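Local coordinates for protein reducing end xylose-releasing exo-oligoxylanase (Bacillus halodurans, PDB 1WU4) that hydrolyses xylooligosaccharides of three or more units, releasing xylose from the reducing end with inversion of anomeric configuration, at residues Asn16-Phe21 / Ala26-Arg31; Met329-Ser334 / Pro338-Asn343; Asp345-Thr350 / Leu366-Ala371. The protein carries 1 engineered substitution. All coordinates share one frame; numbering follows the deposited sequence.

Interaction 1: Asn16-Phe21 / Ala26-Arg31. With NI (nickel (II) ion), chain B.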
ATOM      1  N   ASN A  16     -17.247   7.898  -5.913  1.00 12.24           N
ATOM      2  CA  ASN A  16     -17.185   8.605  -4.642  1.00 11.44           C
ATOM      3  C   ASN A  16     -18.185   7.813  -3.806  1.00 11.54           C
ATOM      4  O   ASN A  16     -19.377   8.136  -3.769  1.00 13.01           O
ATOM      5  CB  ASN A  16     -17.665  10.050  -4.792  1.00 11.69           C
ATOM      6  CG  ASN A  16     -17.523  10.846  -3.510  1.00 12.24           C
ATOM      7  OD1 ASN A  16     -17.490  10.280  -2.415  1.00 12.01           O
ATOM      8  ND2 ASN A  16     -17.452  12.166  -3.636  1.00 14.39           N
ATOM      9  N   LEU A  17     -17.703   6.762  -3.156  1.00 11.51           N
ATOM     10  CA  LEU A  17     -18.581   5.913  -2.372  1.00 11.80           C
ATOM     11  C   LEU A  17     -19.200   6.645  -1.191  1.00 10.72           C
ATOM     12  O   LEU A  17     -20.334   6.362  -0.819  1.00 12.51           O
ATOM     13  CB  LEU A  17     -17.837   4.656  -1.910  1.00 12.67           C
ATOM     14  CG  LEU A  17     -18.717   3.510  -1.393  1.00 10.80           C
ATOM     15  CD1 LEU A  17     -19.837   3.202  -2.386  1.00 14.97           C
ATOM     16  CD2 LEU A  17     -17.852   2.280  -1.162  1.00 12.20           C
ATOM     17  N   PHE A  18     -18.468   7.582  -0.592  1.00 10.07           N
ATOM     18  CA  PHE A  18     -19.035   8.341   0.519  1.00  9.98           C
ATOM     19  C   PHE A  18     -20.310   9.031   0.031  1.00 12.18           C
ATOM     20  O   PHE A  18     -21.349   8.995   0.694  1.00 11.89           O
ATOM     21  CB  PHE A  18     -18.074   9.437   1.010  1.00  9.63           C
ATOM     22  CG  PHE A  18     -16.930   8.939   1.851  1.00  9.98           C
ATOM     23  CD1 PHE A  18     -17.148   8.133   2.963  1.00  9.88           C
ATOM     24  CD2 PHE A  18     -15.631   9.350   1.568  1.00 10.37           C
ATOM     25  CE1 PHE A  18     -16.085   7.746   3.786  1.00 10.15           C
ATOM     26  CE2 PHE A  18     -14.565   8.973   2.382  1.00 11.05           C
ATOM     27  CZ  PHE A  18     -14.790   8.173   3.492  1.00 10.44           C
ATOM     28  N   LYS A  19     -20.218   9.672  -1.130  1.00 11.92           N
ATOM     29  CA  LYS A  19     -21.353  10.392  -1.697  1.00 11.94           C
ATOM     30  C   LYS A  19     -22.505   9.454  -2.032  1.00 13.77           C
ATOM     31  O   LYS A  19     -23.667   9.761  -1.755  1.00 14.27           O
ATOM     32  CB  LYS A  19     -20.913  11.151  -2.950  1.00 12.14           C
ATOM     33  CG  LYS A  19     -22.006  11.989  -3.597  1.00 16.27           C
ATOM     34  CD  LYS A  19     -21.457  12.774  -4.778  1.00 21.68           C
ATOM     35  CE  LYS A  19     -22.549  13.569  -5.473  1.00 26.79           C
ATOM     36  NZ  LYS A  19     -23.595  12.678  -6.044  1.00 31.76           N
ATOM     37  N   GLU A  20     -22.186   8.310  -2.627  1.00 13.14           N
ATOM     38  CA  GLU A  20     -23.215   7.349  -2.988  1.00 13.70           C
ATOM     39  C   GLU A  20     -23.912   6.796  -1.749  1.00 16.06           C
ATOM     40  O   GLU A  20     -25.065   6.362  -1.819  1.00 18.39           O
ATOM     41  CB  GLU A  20     -22.609   6.218  -3.826  1.00 16.09           C
ATOM     42  CG  GLU A  20     -22.159   6.687  -5.207  1.00 20.53           C
ATOM     43  CD  GLU A  20     -21.676   5.561  -6.104  1.00 22.85           C
ATOM     44  OE1 GLU A  20     -21.341   5.844  -7.275  1.00 25.35           O
ATOM     45  OE2 GLU A  20     -21.631   4.399  -5.645  1.00 22.48           O
ATOM     46  N   PHE A  21     -23.222   6.829  -0.612  1.00 12.25           N
ATOM     47  CA  PHE A  21     -23.791   6.342   0.638  1.00 13.12           C
ATOM     48  C   PHE A  21     -24.458   7.431   1.482  1.00 13.58           C
ATOM     49  O   PHE A  21     -24.748   7.219   2.660  1.00 18.16           O
ATOM     50  CB  PHE A  21     -22.729   5.607   1.470  1.00 14.97           C
ATOM     51  CG  PHE A  21     -22.439   4.204   0.993  1.00 13.65           C
ATOM     52  CD1 PHE A  21     -23.272   3.574   0.069  1.00 15.13           C
ATOM     53  CD2 PHE A  21     -21.347   3.498   1.493  1.00 13.98           C
ATOM     54  CE1 PHE A  21     -23.022   2.267  -0.347  1.00 15.69           C
ATOM     55  CE2 PHE A  21     -21.090   2.191   1.085  1.00 12.90           C
ATOM     56  CZ  PHE A  21     -21.928   1.575   0.164  1.00 15.18           C
ATOM     57  N   ALA A  26     -19.769  18.567   0.163  1.00 12.01           N
ATOM     58  CA  ALA A  26     -19.079  19.557   0.981  1.00 10.23           C
ATOM     59  C   ALA A  26     -18.385  18.932   2.188  1.00 11.84           C
ATOM     60  O   ALA A  26     -17.219  19.228   2.462  1.00 13.32           O
ATOM     61  CB  ALA A  26     -20.063  20.630   1.443  1.00 13.32           C
ATOM     62  N   GLU A  27     -19.094  18.073   2.912  1.00 11.51           N
ATOM     63  CA  GLU A  27     -18.506  17.437   4.082  1.00 10.79           C
ATOM     64  C   GLU A  27     -17.402  16.452   3.706  1.00 11.18           C
ATOM     65  O   GLU A  27     -16.432  16.289   4.447  1.00 11.18           O
ATOM     66  CB  GLU A  27     -19.594  16.756   4.917  1.00 11.56           C
ATOM     67  CG  GLU A  27     -20.502  17.755   5.641  1.00 10.63           C
ATOM     68  CD  GLU A  27     -19.731  18.663   6.591  1.00 12.94           C
ATOM     69  OE1 GLU A  27     -19.076  18.144   7.516  1.00 12.80           O
ATOM     70  OE2 GLU A  27     -19.776  19.899   6.415  1.00 10.90           O
ATOM     71  N   ILE A  28     -17.542  15.803   2.553  1.00  9.73           N
ATOM     72  CA  ILE A  28     -16.526  14.866   2.088  1.00 10.63           C
ATOM     73  C   ILE A  28     -15.256  15.653   1.757  1.00 10.17           C
ATOM     74  O   ILE A  28     -14.160  15.276   2.175  1.00 10.93           O
ATOM     75  CB  ILE A  28     -17.008  14.105   0.833  1.00 10.57           C
ATOM     76  CG1 ILE A  28     -18.183  13.198   1.201  1.00 10.73           C
ATOM     77  CG2 ILE A  28     -15.871  13.271   0.247  1.00 10.39           C
ATOM     78  CD1 ILE A  28     -18.935  12.645   0.005  1.00 11.63           C
ATOM     79  N   GLN A  29     -15.406  16.745   1.013  1.00 10.79           N
ATOM     80  CA  GLN A  29     -14.258  17.576   0.653  1.00 12.14           C
ATOM     81  C   GLN A  29     -13.541  18.049   1.912  1.00 12.79           C
ATOM     82  O   GLN A  29     -12.315  17.999   2.003  1.00 12.50           O
ATOM     83  CB  GLN A  29     -14.703  18.797  -0.166  1.00 13.85           C
ATOM     84  CG  GLN A  29     -13.649  19.906  -0.244  1.00 18.37           C
ATOM     85  CD  GLN A  29     -14.062  21.086  -1.115  1.00 19.28           C
ATOM     86  OE1 GLN A  29     -15.245  21.412  -1.232  1.00 15.70           O
ATOM     87  NE2 GLN A  29     -13.077  21.747  -1.715  1.00 22.29           N
ATOM     88  N   GLU A  30     -14.318  18.512   2.882  1.00 10.54           N
ATOM     89  CA  GLU A  30     -13.770  19.006   4.137  1.00 10.34           C
ATOM     90  C   GLU A  30     -13.031  17.918   4.916  1.00 11.75           C
ATOM     91  O   GLU A  30     -11.944  18.147   5.444  1.00 11.43           O
ATOM     92  CB  GLU A  30     -14.904  19.583   4.990  1.00 10.88           C
ATOM     93  CG  GLU A  30     -14.504  20.015   6.386  1.00 11.88           C
ATOM     94  CD  GLU A  30     -15.665  20.613   7.156  1.00 11.94           C
ATOM     95  OE1 GLU A  30     -16.815  20.179   6.927  1.00 11.67           O
ATOM     96  OE2 GLU A  30     -15.425  21.504   7.996  1.00 14.23           O
ATOM     97  N   ARG A  31     -13.626  16.732   4.976  1.00 10.26           N
ATOM     98  CA  ARG A  31     -13.044  15.618   5.708  1.00 10.17           C
ATOM     99  C   ARG A  31     -11.735  15.134   5.087  1.00 11.06           C
ATOM    100  O   ARG A  31     -10.778  14.831   5.802  1.00 11.52           O
ATOM    101  CB  ARG A  31     -14.062  14.477   5.784  1.00  9.34           C
ATOM    102  CG  ARG A  31     -13.652  13.314   6.663  1.00 12.97           C
ATOM    103  CD  ARG A  31     -13.376  13.731   8.105  1.00 12.69           C
ATOM    104  NE  ARG A  31     -13.102  12.549   8.912  1.00 14.74           N
ATOM    105  CZ  ARG A  31     -14.039  11.731   9.380  1.00 12.07           C
ATOM    106  NH1 ARG A  31     -15.323  11.975   9.143  1.00 12.58           N
ATOM    107  NH2 ARG A  31     -13.688  10.638  10.041  1.00 14.90           N
TER
HETATM  108 NI    NI B1400     -18.500  20.835   7.571  1.00 10.20          NI

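Interaction 2: Met329-Ser334 / Pro338-Asn343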
ATOM      1  N   MET A 329     -12.389   0.659   3.034  1.00  8.65           N
ATOM      2  CA  MET A 329     -11.872   0.829   1.679  1.00  8.97           C
ATOM      3  C   MET A 329     -12.247  -0.395   0.840  1.00  7.83           C
ATOM      4  O   MET A 329     -12.470  -0.292  -0.369  1.00  9.31           O
ATOM      5  CB  MET A 329     -10.349   1.016   1.712  1.00  9.59           C
ATOM      6  CG  MET A 329      -9.709   1.287   0.356  1.00  7.26           C
ATOM      7  SD  MET A 329      -8.114   2.088   0.579  1.00  8.67           S
ATOM      8  CE  MET A 329      -7.317   1.701  -0.987  1.00 10.44           C
ATOM      9  N   GLY A 330     -12.320  -1.548   1.497  1.00  9.25           N
ATOM     10  CA  GLY A 330     -12.687  -2.770   0.807  1.00  9.36           C
ATOM     11  C   GLY A 330     -14.067  -2.698   0.185  1.00  9.76           C
ATOM     12  O   GLY A 330     -14.353  -3.410  -0.777  1.00  9.88           O
ATOM     13  N   SER A 331     -14.927  -1.841   0.727  1.00  9.17           N
ATOM     14  CA  SER A 331     -16.284  -1.695   0.209  1.00  8.84           C
ATOM     15  C   SER A 331     -16.327  -1.321  -1.273  1.00 10.09           C
ATOM     16  O   SER A 331     -17.339  -1.529  -1.937  1.00 10.35           O
ATOM     17  CB  SER A 331     -17.056  -0.655   1.023  1.00  9.19           C
ATOM     18  OG  SER A 331     -17.256  -1.098   2.354  1.00 11.49           O
ATOM     19  N   LEU A 332     -15.235  -0.774  -1.799  1.00 10.16           N
ATOM     20  CA  LEU A 332     -15.199  -0.409  -3.213  1.00  9.96           C
ATOM     21  C   LEU A 332     -15.318  -1.655  -4.093  1.00 10.40           C
ATOM     22  O   LEU A 332     -15.650  -1.558  -5.274  1.00 11.94           O
ATOM     23  CB  LEU A 332     -13.903   0.342  -3.541  1.00 11.38           C
ATOM     24  CG  LEU A 332     -13.811   1.778  -3.017  1.00 11.58           C
ATOM     25  CD1 LEU A 332     -12.378   2.271  -3.126  1.00 12.30           C
ATOM     26  CD2 LEU A 332     -14.752   2.680  -3.803  1.00 13.83           C
ATOM     27  N   ALA A 333     -15.048  -2.822  -3.512  1.00  9.38           N
ATOM     28  CA  ALA A 333     -15.134  -4.083  -4.243  1.00  9.93           C
ATOM     29  C   ALA A 333     -16.471  -4.794  -4.022  1.00 11.29           C
ATOM     30  O   ALA A 333     -16.710  -5.858  -4.586  1.00 12.01           O
ATOM     31  CB  ALA A 333     -13.982  -5.002  -3.842  1.00 11.04           C
ATOM     32  N   SER A 334     -17.335  -4.208  -3.200  1.00 11.10           N
ATOM     33  CA  SER A 334     -18.651  -4.792  -2.936  1.00  9.97           C
ATOM     34  C   SER A 334     -19.575  -3.665  -2.492  1.00  9.86           C
ATOM     35  O   SER A 334     -20.056  -3.643  -1.357  1.00 11.65           O
ATOM     36  CB  SER A 334     -18.556  -5.853  -1.840  1.00 13.10           C
ATOM     37  OG  SER A 334     -19.761  -6.599  -1.763  1.00 11.87           O
ATOM     38  N   PRO A 338     -23.838  -6.533   1.939  1.00 12.05           N
ATOM     39  CA  PRO A 338     -24.681  -6.335   3.123  1.00 11.32           C
ATOM     40  C   PRO A 338     -24.081  -5.471   4.234  1.00 12.06           C
ATOM     41  O   PRO A 338     -24.816  -4.875   5.020  1.00 12.16           O
ATOM     42  CB  PRO A 338     -24.976  -7.766   3.579  1.00 15.13           C
ATOM     43  CG  PRO A 338     -23.786  -8.540   3.095  1.00 18.29           C
ATOM     44  CD  PRO A 338     -23.550  -7.963   1.728  1.00 11.62           C
ATOM     45  N   TYR A 339     -22.756  -5.385   4.292  1.00 12.71           N
ATOM     46  CA  TYR A 339     -22.092  -4.606   5.337  1.00 10.99           C
ATOM     47  C   TYR A 339     -21.287  -3.431   4.798  1.00 10.19           C
ATOM     48  O   TYR A 339     -20.612  -2.739   5.565  1.00 11.01           O
ATOM     49  CB  TYR A 339     -21.157  -5.516   6.136  1.00 12.82           C
ATOM     50  CG  TYR A 339     -21.784  -6.843   6.490  1.00 12.61           C
ATOM     51  CD1 TYR A 339     -22.671  -6.957   7.558  1.00 16.02           C
ATOM     52  CD2 TYR A 339     -21.527  -7.976   5.720  1.00 13.93           C
ATOM     53  CE1 TYR A 339     -23.292  -8.175   7.850  1.00 14.82           C
ATOM     54  CE2 TYR A 339     -22.141  -9.193   5.998  1.00 13.85           C
ATOM     55  CZ  TYR A 339     -23.022  -9.285   7.064  1.00 15.28           C
ATOM     56  OH  TYR A 339     -23.640 -10.486   7.332  1.00 16.26           O
ATOM     57  N   ALA A 340     -21.356  -3.198   3.493  1.00 10.86           N
ATOM     58  CA  ALA A 340     -20.592  -2.116   2.873  1.00 13.77           C
ATOM     59  C   ALA A 340     -20.863  -0.749   3.494  1.00 12.12           C
ATOM     60  O   ALA A 340     -19.934  -0.039   3.885  1.00 13.69           O
ATOM     61  CB  ALA A 340     -20.869  -2.077   1.375  1.00 15.39           C
ATOM     62  N   LYS A 341     -22.138  -0.384   3.575  1.00 13.48           N
ATOM     63  CA  LYS A 341     -22.557   0.893   4.145  1.00 14.96           C
ATOM     64  C   LYS A 341     -22.126   1.015   5.605  1.00 13.57           C
ATOM     65  O   LYS A 341     -21.601   2.049   6.027  1.00 13.15           O
ATOM     66  CB  LYS A 341     -24.081   1.013   4.044  1.00 17.84           C
ATOM     67  CG  LYS A 341     -24.693   2.268   4.653  1.00 25.08           C
ATOM     68  CD  LYS A 341     -24.444   3.497   3.801  1.00 27.33           C
ATOM     69  CE  LYS A 341     -25.401   4.622   4.179  1.00 28.39           C
ATOM     70  NZ  LYS A 341     -25.311   4.984   5.620  1.00 30.74           N
ATOM     71  N   ALA A 342     -22.343  -0.045   6.376  1.00 11.24           N
ATOM     72  CA  ALA A 342     -21.979  -0.035   7.786  1.00 12.16           C
ATOM     73  C   ALA A 342     -20.489   0.216   7.974  1.00  9.07           C
ATOM     74  O   ALA A 342     -20.089   0.961   8.864  1.00 10.93           O
ATOM     75  CB  ALA A 342     -22.377  -1.353   8.445  1.00 13.45           C
ATOM     76  N   ASN A 343     -19.664  -0.399   7.133  1.00  9.94           N
ATOM     77  CA  ASN A 343     -18.224  -0.212   7.249  1.00 11.16           C
ATOM     78  C   ASN A 343     -17.803   1.209   6.913  1.00  9.86           C
ATOM     79  O   ASN A 343     -16.964   1.790   7.604  1.00 10.66           O
ATOM     80  CB  ASN A 343     -17.492  -1.217   6.363  1.00 10.50           C
ATOM     81  CG  ASN A 343     -17.250  -2.529   7.069  1.00  9.73           C
ATOM     82  OD1 ASN A 343     -16.215  -2.722   7.704  1.00 11.13           O
ATOM     83  ND2 ASN A 343     -18.219  -3.438   6.982  1.00 10.08           N
TER

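Interaction 3: Asp345-Thr350 / Leu366-Ala371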
ATOM      1  N   ASP A 345     -19.671   3.830   7.183  1.00 10.81           N
ATOM      2  CA  ASP A 345     -20.161   4.677   8.268  1.00 10.70           C
ATOM      3  C   ASP A 345     -19.259   4.562   9.494  1.00 10.65           C
ATOM      4  O   ASP A 345     -18.967   5.559  10.158  1.00 11.77           O
ATOM      5  CB  ASP A 345     -21.593   4.302   8.673  1.00 13.03           C
ATOM      6  CG  ASP A 345     -22.626   4.715   7.643  1.00 14.40           C
ATOM      7  OD1 ASP A 345     -22.362   5.647   6.855  1.00 13.88           O
ATOM      8  OD2 ASP A 345     -23.720   4.112   7.633  1.00 17.51           O
ATOM      9  N   LEU A 346     -18.818   3.345   9.799  1.00  9.66           N
ATOM     10  CA  LEU A 346     -17.948   3.132  10.950  1.00  9.81           C
ATOM     11  C   LEU A 346     -16.678   3.957  10.781  1.00 11.66           C
ATOM     12  O   LEU A 346     -16.233   4.632  11.707  1.00 10.45           O
ATOM     13  CB  LEU A 346     -17.590   1.647  11.087  1.00 10.60           C
ATOM     14  CG  LEU A 346     -16.653   1.284  12.245  1.00 10.94           C
ATOM     15  CD1 LEU A 346     -17.288   1.687  13.571  1.00 12.82           C
ATOM     16  CD2 LEU A 346     -16.359  -0.210  12.224  1.00 11.93           C
ATOM     17  N   PHE A 347     -16.100   3.897   9.586  1.00  9.83           N
ATOM     18  CA  PHE A 347     -14.881   4.635   9.279  1.00  9.52           C
ATOM     19  C   PHE A 347     -15.115   6.140   9.417  1.00 10.06           C
ATOM     20  O   PHE A 347     -14.299   6.851  10.012  1.00  9.99           O
ATOM     21  CB  PHE A 347     -14.417   4.277   7.862  1.00  9.38           C
ATOM     22  CG  PHE A 347     -13.203   5.036   7.395  1.00  9.24           C
ATOM     23  CD1 PHE A 347     -12.080   5.168   8.210  1.00 10.44           C
ATOM     24  CD2 PHE A 347     -13.171   5.589   6.119  1.00  8.42           C
ATOM     25  CE1 PHE A 347     -10.940   5.842   7.754  1.00 10.18           C
ATOM     26  CE2 PHE A 347     -12.038   6.261   5.653  1.00  9.59           C
ATOM     27  CZ  PHE A 347     -10.921   6.386   6.475  1.00 10.33           C
ATOM     28  N   TRP A 348     -16.231   6.630   8.888  1.00 10.34           N
ATOM     29  CA  TRP A 348     -16.533   8.052   8.987  1.00 11.11           C
ATOM     30  C   TRP A 348     -16.599   8.484  10.450  1.00 12.91           C
ATOM     31  O   TRP A 348     -16.158   9.579  10.808  1.00 11.89           O
ATOM     32  CB  TRP A 348     -17.863   8.366   8.292  1.00 11.04           C
ATOM     33  CG  TRP A 348     -18.171   9.835   8.231  1.00 10.14           C
ATOM     34  CD1 TRP A 348     -18.796  10.589   9.184  1.00 13.41           C
ATOM     35  CD2 TRP A 348     -17.838  10.730   7.165  1.00 11.12           C
ATOM     36  NE1 TRP A 348     -18.874  11.900   8.775  1.00 13.22           N
ATOM     37  CE2 TRP A 348     -18.292  12.015   7.540  1.00 11.53           C
ATOM     38  CE3 TRP A 348     -17.197  10.572   5.929  1.00 12.09           C
ATOM     39  CZ2 TRP A 348     -18.127  13.138   6.720  1.00 12.79           C
ATOM     40  CZ3 TRP A 348     -17.034  11.690   5.113  1.00 12.30           C
ATOM     41  CH2 TRP A 348     -17.499  12.957   5.515  1.00 12.11           C
ATOM     42  N   ASN A 349     -17.132   7.610  11.296  1.00 11.29           N
ATOM     43  CA  ASN A 349     -17.272   7.910  12.714  1.00 11.99           C
ATOM     44  C   ASN A 349     -16.051   7.551  13.557  1.00 11.64           C
ATOM     45  O   ASN A 349     -16.122   7.541  14.786  1.00 15.26           O
ATOM     46  CB  ASN A 349     -18.514   7.205  13.260  1.00 13.37           C
ATOM     47  CG  ASN A 349     -19.794   7.730  12.636  1.00 18.12           C
ATOM     48  OD1 ASN A 349     -20.624   6.961  12.151  1.00 27.09           O
ATOM     49  ND2 ASN A 349     -19.961   9.046  12.651  1.00 22.08           N
ATOM     50  N   THR A 350     -14.936   7.260  12.895  1.00 11.68           N
ATOM     51  CA  THR A 350     -13.698   6.918  13.587  1.00 13.37           C
ATOM     52  C   THR A 350     -12.658   8.005  13.333  1.00 10.73           C
ATOM     53  O   THR A 350     -12.227   8.203  12.201  1.00 11.37           O
ATOM     54  CB  THR A 350     -13.120   5.577  13.085  1.00 11.91           C
ATOM     55  OG1 THR A 350     -14.071   4.529  13.298  1.00 13.86           O
ATOM     56  CG2 THR A 350     -11.832   5.240  13.826  1.00 13.53           C
ATOM     57  N   LEU A 366      -5.658   7.688   5.585  1.00  8.43           N
ATOM     58  CA  LEU A 366      -5.654   8.635   4.476  1.00  8.90           C
ATOM     59  C   LEU A 366      -5.895   7.941   3.139  1.00  8.27           C
ATOM     60  O   LEU A 366      -6.615   8.467   2.293  1.00  8.83           O
ATOM     61  CB  LEU A 366      -4.344   9.437   4.432  1.00  9.51           C
ATOM     62  CG  LEU A 366      -4.237  10.460   3.290  1.00  7.25           C
ATOM     63  CD1 LEU A 366      -5.428  11.408   3.313  1.00 11.00           C
ATOM     64  CD2 LEU A 366      -2.940  11.243   3.418  1.00 11.34           C
ATOM     65  N   PHE A 367      -5.299   6.768   2.936  1.00  8.79           N
ATOM     66  CA  PHE A 367      -5.523   6.056   1.683  1.00  9.22           C
ATOM     67  C   PHE A 367      -7.013   5.750   1.512  1.00  9.03           C
ATOM     68  O   PHE A 367      -7.567   5.920   0.427  1.00  9.03           O
ATOM     69  CB  PHE A 367      -4.722   4.750   1.628  1.00  9.22           C
ATOM     70  CG  PHE A 367      -3.271   4.935   1.271  1.00 11.05           C
ATOM     71  CD1 PHE A 367      -2.887   5.807   0.254  1.00 11.05           C
ATOM     72  CD2 PHE A 367      -2.290   4.201   1.925  1.00 13.35           C
ATOM     73  CE1 PHE A 367      -1.545   5.943  -0.106  1.00 11.46           C
ATOM     74  CE2 PHE A 367      -0.947   4.326   1.572  1.00 13.61           C
ATOM     75  CZ  PHE A 367      -0.576   5.198   0.554  1.00 11.63           C
ATOM     76  N   ALA A 368      -7.657   5.313   2.589  1.00  8.57           N
ATOM     77  CA  ALA A 368      -9.083   4.999   2.540  1.00  7.70           C
ATOM     78  C   ALA A 368      -9.920   6.256   2.296  1.00  8.98           C
ATOM     79  O   ALA A 368     -10.926   6.210   1.586  1.00  8.74           O
ATOM     80  CB  ALA A 368      -9.508   4.323   3.832  1.00  8.78           C
ATOM     81  N   MET A 369      -9.504   7.378   2.877  1.00  8.51           N
ATOM     82  CA  MET A 369     -10.231   8.630   2.690  1.00  8.56           C
ATOM     83  C   MET A 369     -10.136   9.049   1.226  1.00  9.22           C
ATOM     84  O   MET A 369     -11.109   9.524   0.641  1.00 10.25           O
ATOM     85  CB  MET A 369      -9.646   9.730   3.580  1.00 11.34           C
ATOM     86  CG  MET A 369     -10.625  10.853   3.886  1.00 24.05           C
ATOM     87  SD  MET A 369     -12.059  10.275   4.836  1.00 14.00           S
ATOM     88  CE  MET A 369     -11.541  10.638   6.492  1.00 26.32           C
ATOM     89  N   LEU A 370      -8.962   8.871   0.630  1.00  8.24           N
ATOM     90  CA  LEU A 370      -8.777   9.227  -0.769  1.00  7.72           C
ATOM     91  C   LEU A 370      -9.578   8.291  -1.675  1.00  8.55           C
ATOM     92  O   LEU A 370     -10.307   8.745  -2.552  1.00 10.21           O
ATOM     93  CB  LEU A 370      -7.294   9.162  -1.152  1.00 10.70           C
ATOM     94  CG  LEU A 370      -6.373  10.215  -0.527  1.00 10.44           C
ATOM     95  CD1 LEU A 370      -4.929   9.903  -0.881  1.00 12.55           C
ATOM     96  CD2 LEU A 370      -6.759  11.604  -1.024  1.00 13.24           C
ATOM     97  N   ALA A 371      -9.451   6.986  -1.455  1.00  8.92           N
ATOM     98  CA  ALA A 371     -10.155   6.016  -2.288  1.00  8.03           C
ATOM     99  C   ALA A 371     -11.677   6.091  -2.190  1.00  9.06           C
ATOM    100  O   ALA A 371     -12.374   6.064  -3.208  1.00 10.14           O
ATOM    101  CB  ALA A 371      -9.679   4.601  -1.956  1.00 10.25           C
TER

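Interaction 1: Asn16-Phe21 / Ala26-Arg31
Phe18 and Ile28 mark the closest backbone approach, their CA atoms 7.2 Å apart, between the short helix 17-20 and the first turns of helix 25-40. Ile28 carries most of the contact. With CG1 anti to the carbonyl carbon (chi1 -66°) and the chain then extended, its terminal methyl reaches the start of the short helix, where Ile28 CD1 lies 3.5 Å from Phe18 CB. The same Ile28 CD1 is 3.4 Å from the backbone atom Lys19 N. The other branch, CG2, meets the Phe18 ring obliquely near CD2.

Asn16 comes at the same methyl from the opposite direction, its amide oxygen OD1 3.7 Å from Ile28 CD1. Asn16 is the N-cap residue of helix 17-20: Lys19 N donates to Asn16 OD1 over 3.1 Å, with the donor standing 64° out of the carbonyl plane. The isoleucine methyl therefore packs against both partners of the capping bond.

On helix 25-40, Glu27 and Glu30, one turn apart, bind a nickel ion through Glu27 OE2 at 2.0 Å and Glu30 OE1 at 1.9 Å. The positive metal probably offsets the repulsion between these carboxylate oxygens. Beyond the two segments, the Phe18 ring also meets Trp348 edge-to-face.

The direct contact is van der Waals packing around the Ile28 methyl, with no hydrogen bond between the segments, while the polar chemistry caps one helix and chelates nickel on the other.

Interaction 2: Met329-Ser334 / Pro338-Asn343
Tyr339 O is gripped twice by Asn343, the residue whose CB packs 4.0 Å from Ser331 OG across the contact. Asn343 N makes the helical backbone bond, and Asn343 ND2 adds a second one to Tyr339 O at 2.9 Å. This side-chain bond is almost straight (175°) and lies in the plane of the Asn343 amide, but it arrives 47° above the carbonyl plane of Tyr339. The ND2 bond holds the amide's rotation and ties it to the residue just before helix 340-348, and the two bonds together satisfy Tyr339 O.

The segments come together most closely at Ser331 and Ala340, whose CA atoms are 5.1 Å apart. Ser331 has OG anti to its carbonyl carbon (chi1 -66°), which carries the hydroxyl to the first turn of the helix, with Ser331 OG 3.3 Å from Ala340 O and close to Ala340 CA. A bond to Ala340 O is possible but not settled, as the proton has another acceptor within reach; the hydroxyl also hydrogen-bonds with Gln292 NE2. From the other side of the contact, Ala340 CB points at the turn and touches the backbone atom Ser334 O at 3.3 Å. The small side chain is consistent with the close backbone approach.

Segment 329-334 carries a 3-10 turn that follows helix 320-329, and within a few residues the chain starts helix 340-348, a short connection between two successive helices of the (alpha/alpha)6 barrel. Helix 282-295 flanks it, supplying Gln292 to Ser331 and Asn289 to the hydroxyl of Ser334. Helix 358-372 lies against Met329 and Leu332, and Met329 and Ala333 also pack on helix 265-278.

Interaction 3: Asp345-Thr350 / Leu366-Ala371
Met369 and Phe347 form a Met-aromatic contact of oblique geometry: the sulfur SD of Met369 sits 5.0 Å from the centroid of the Phe347 ring and 51° off the ring normal, neither squarely over the face nor in the plane. The ring atom nearest to Met369 SD is Phe347 CE2, at 4.1 Å. Met369 gets there by folding: its bends at chi2 (63°) and chi3 bring the sulfur back toward helix 340-348, although the side chain does not leave the backbone in that direction.

Phe347 is the piece that spans the gap between the two segments, whose nearest CA atoms, those of Phe347 and Ala368, are 8.9 Å apart. With CG anti to the backbone N (chi1 177°), the ring reaches straight across and its far end meets helix 358-372. Phe347 CZ lies 3.6 Å from Ala368 CB, an oblique methyl contact, while the backbone atom Met369 N stands at the ring edge, 3.9 Å from Phe347 CE2. The ring also meets Tyr365 edge-to-face and leans on Ala325 and Ala328 of helix 320-329. Replacing the Phe347 ring with an alanine would probably open a gap here and leave the Ala368 methyl and the Met369 sulfur without their aromatic partner.

Just beyond the helix end, Thr350 OG1 donates to Leu346 O over 2.7 Å, a bond that stays within its own segment. All three touching residues are buried, and no hydrogen bond crosses between the segments; apolar and sulfur-aromatic packing joins these two helices of the (alpha/alpha)6 barrel.

Interactions 2 and 3 are buried and share helix 340-348, the first at its N-terminal turn and the second at its C-terminal end. Interaction 1 lies farther out and is only partly buried, with a bound nickel ion on its outer side. Chemistry does not simply follow burial: buried interaction 2 brings the Ser331 hydroxyl and the Ser334 carbonyl against the first turn of helix 340-348, whereas interactions 1 and 3 rest mainly on apolar side chains without cross-segment hydrogen bonds. The three are also in direct touch. Arg31 of interaction 1 probably hydrogen-bonds to Trp348 O of interaction 3, Leu17 packs on Ser331 of interaction 2, and Met329 joins interaction 2 to Ala368 and Ala371.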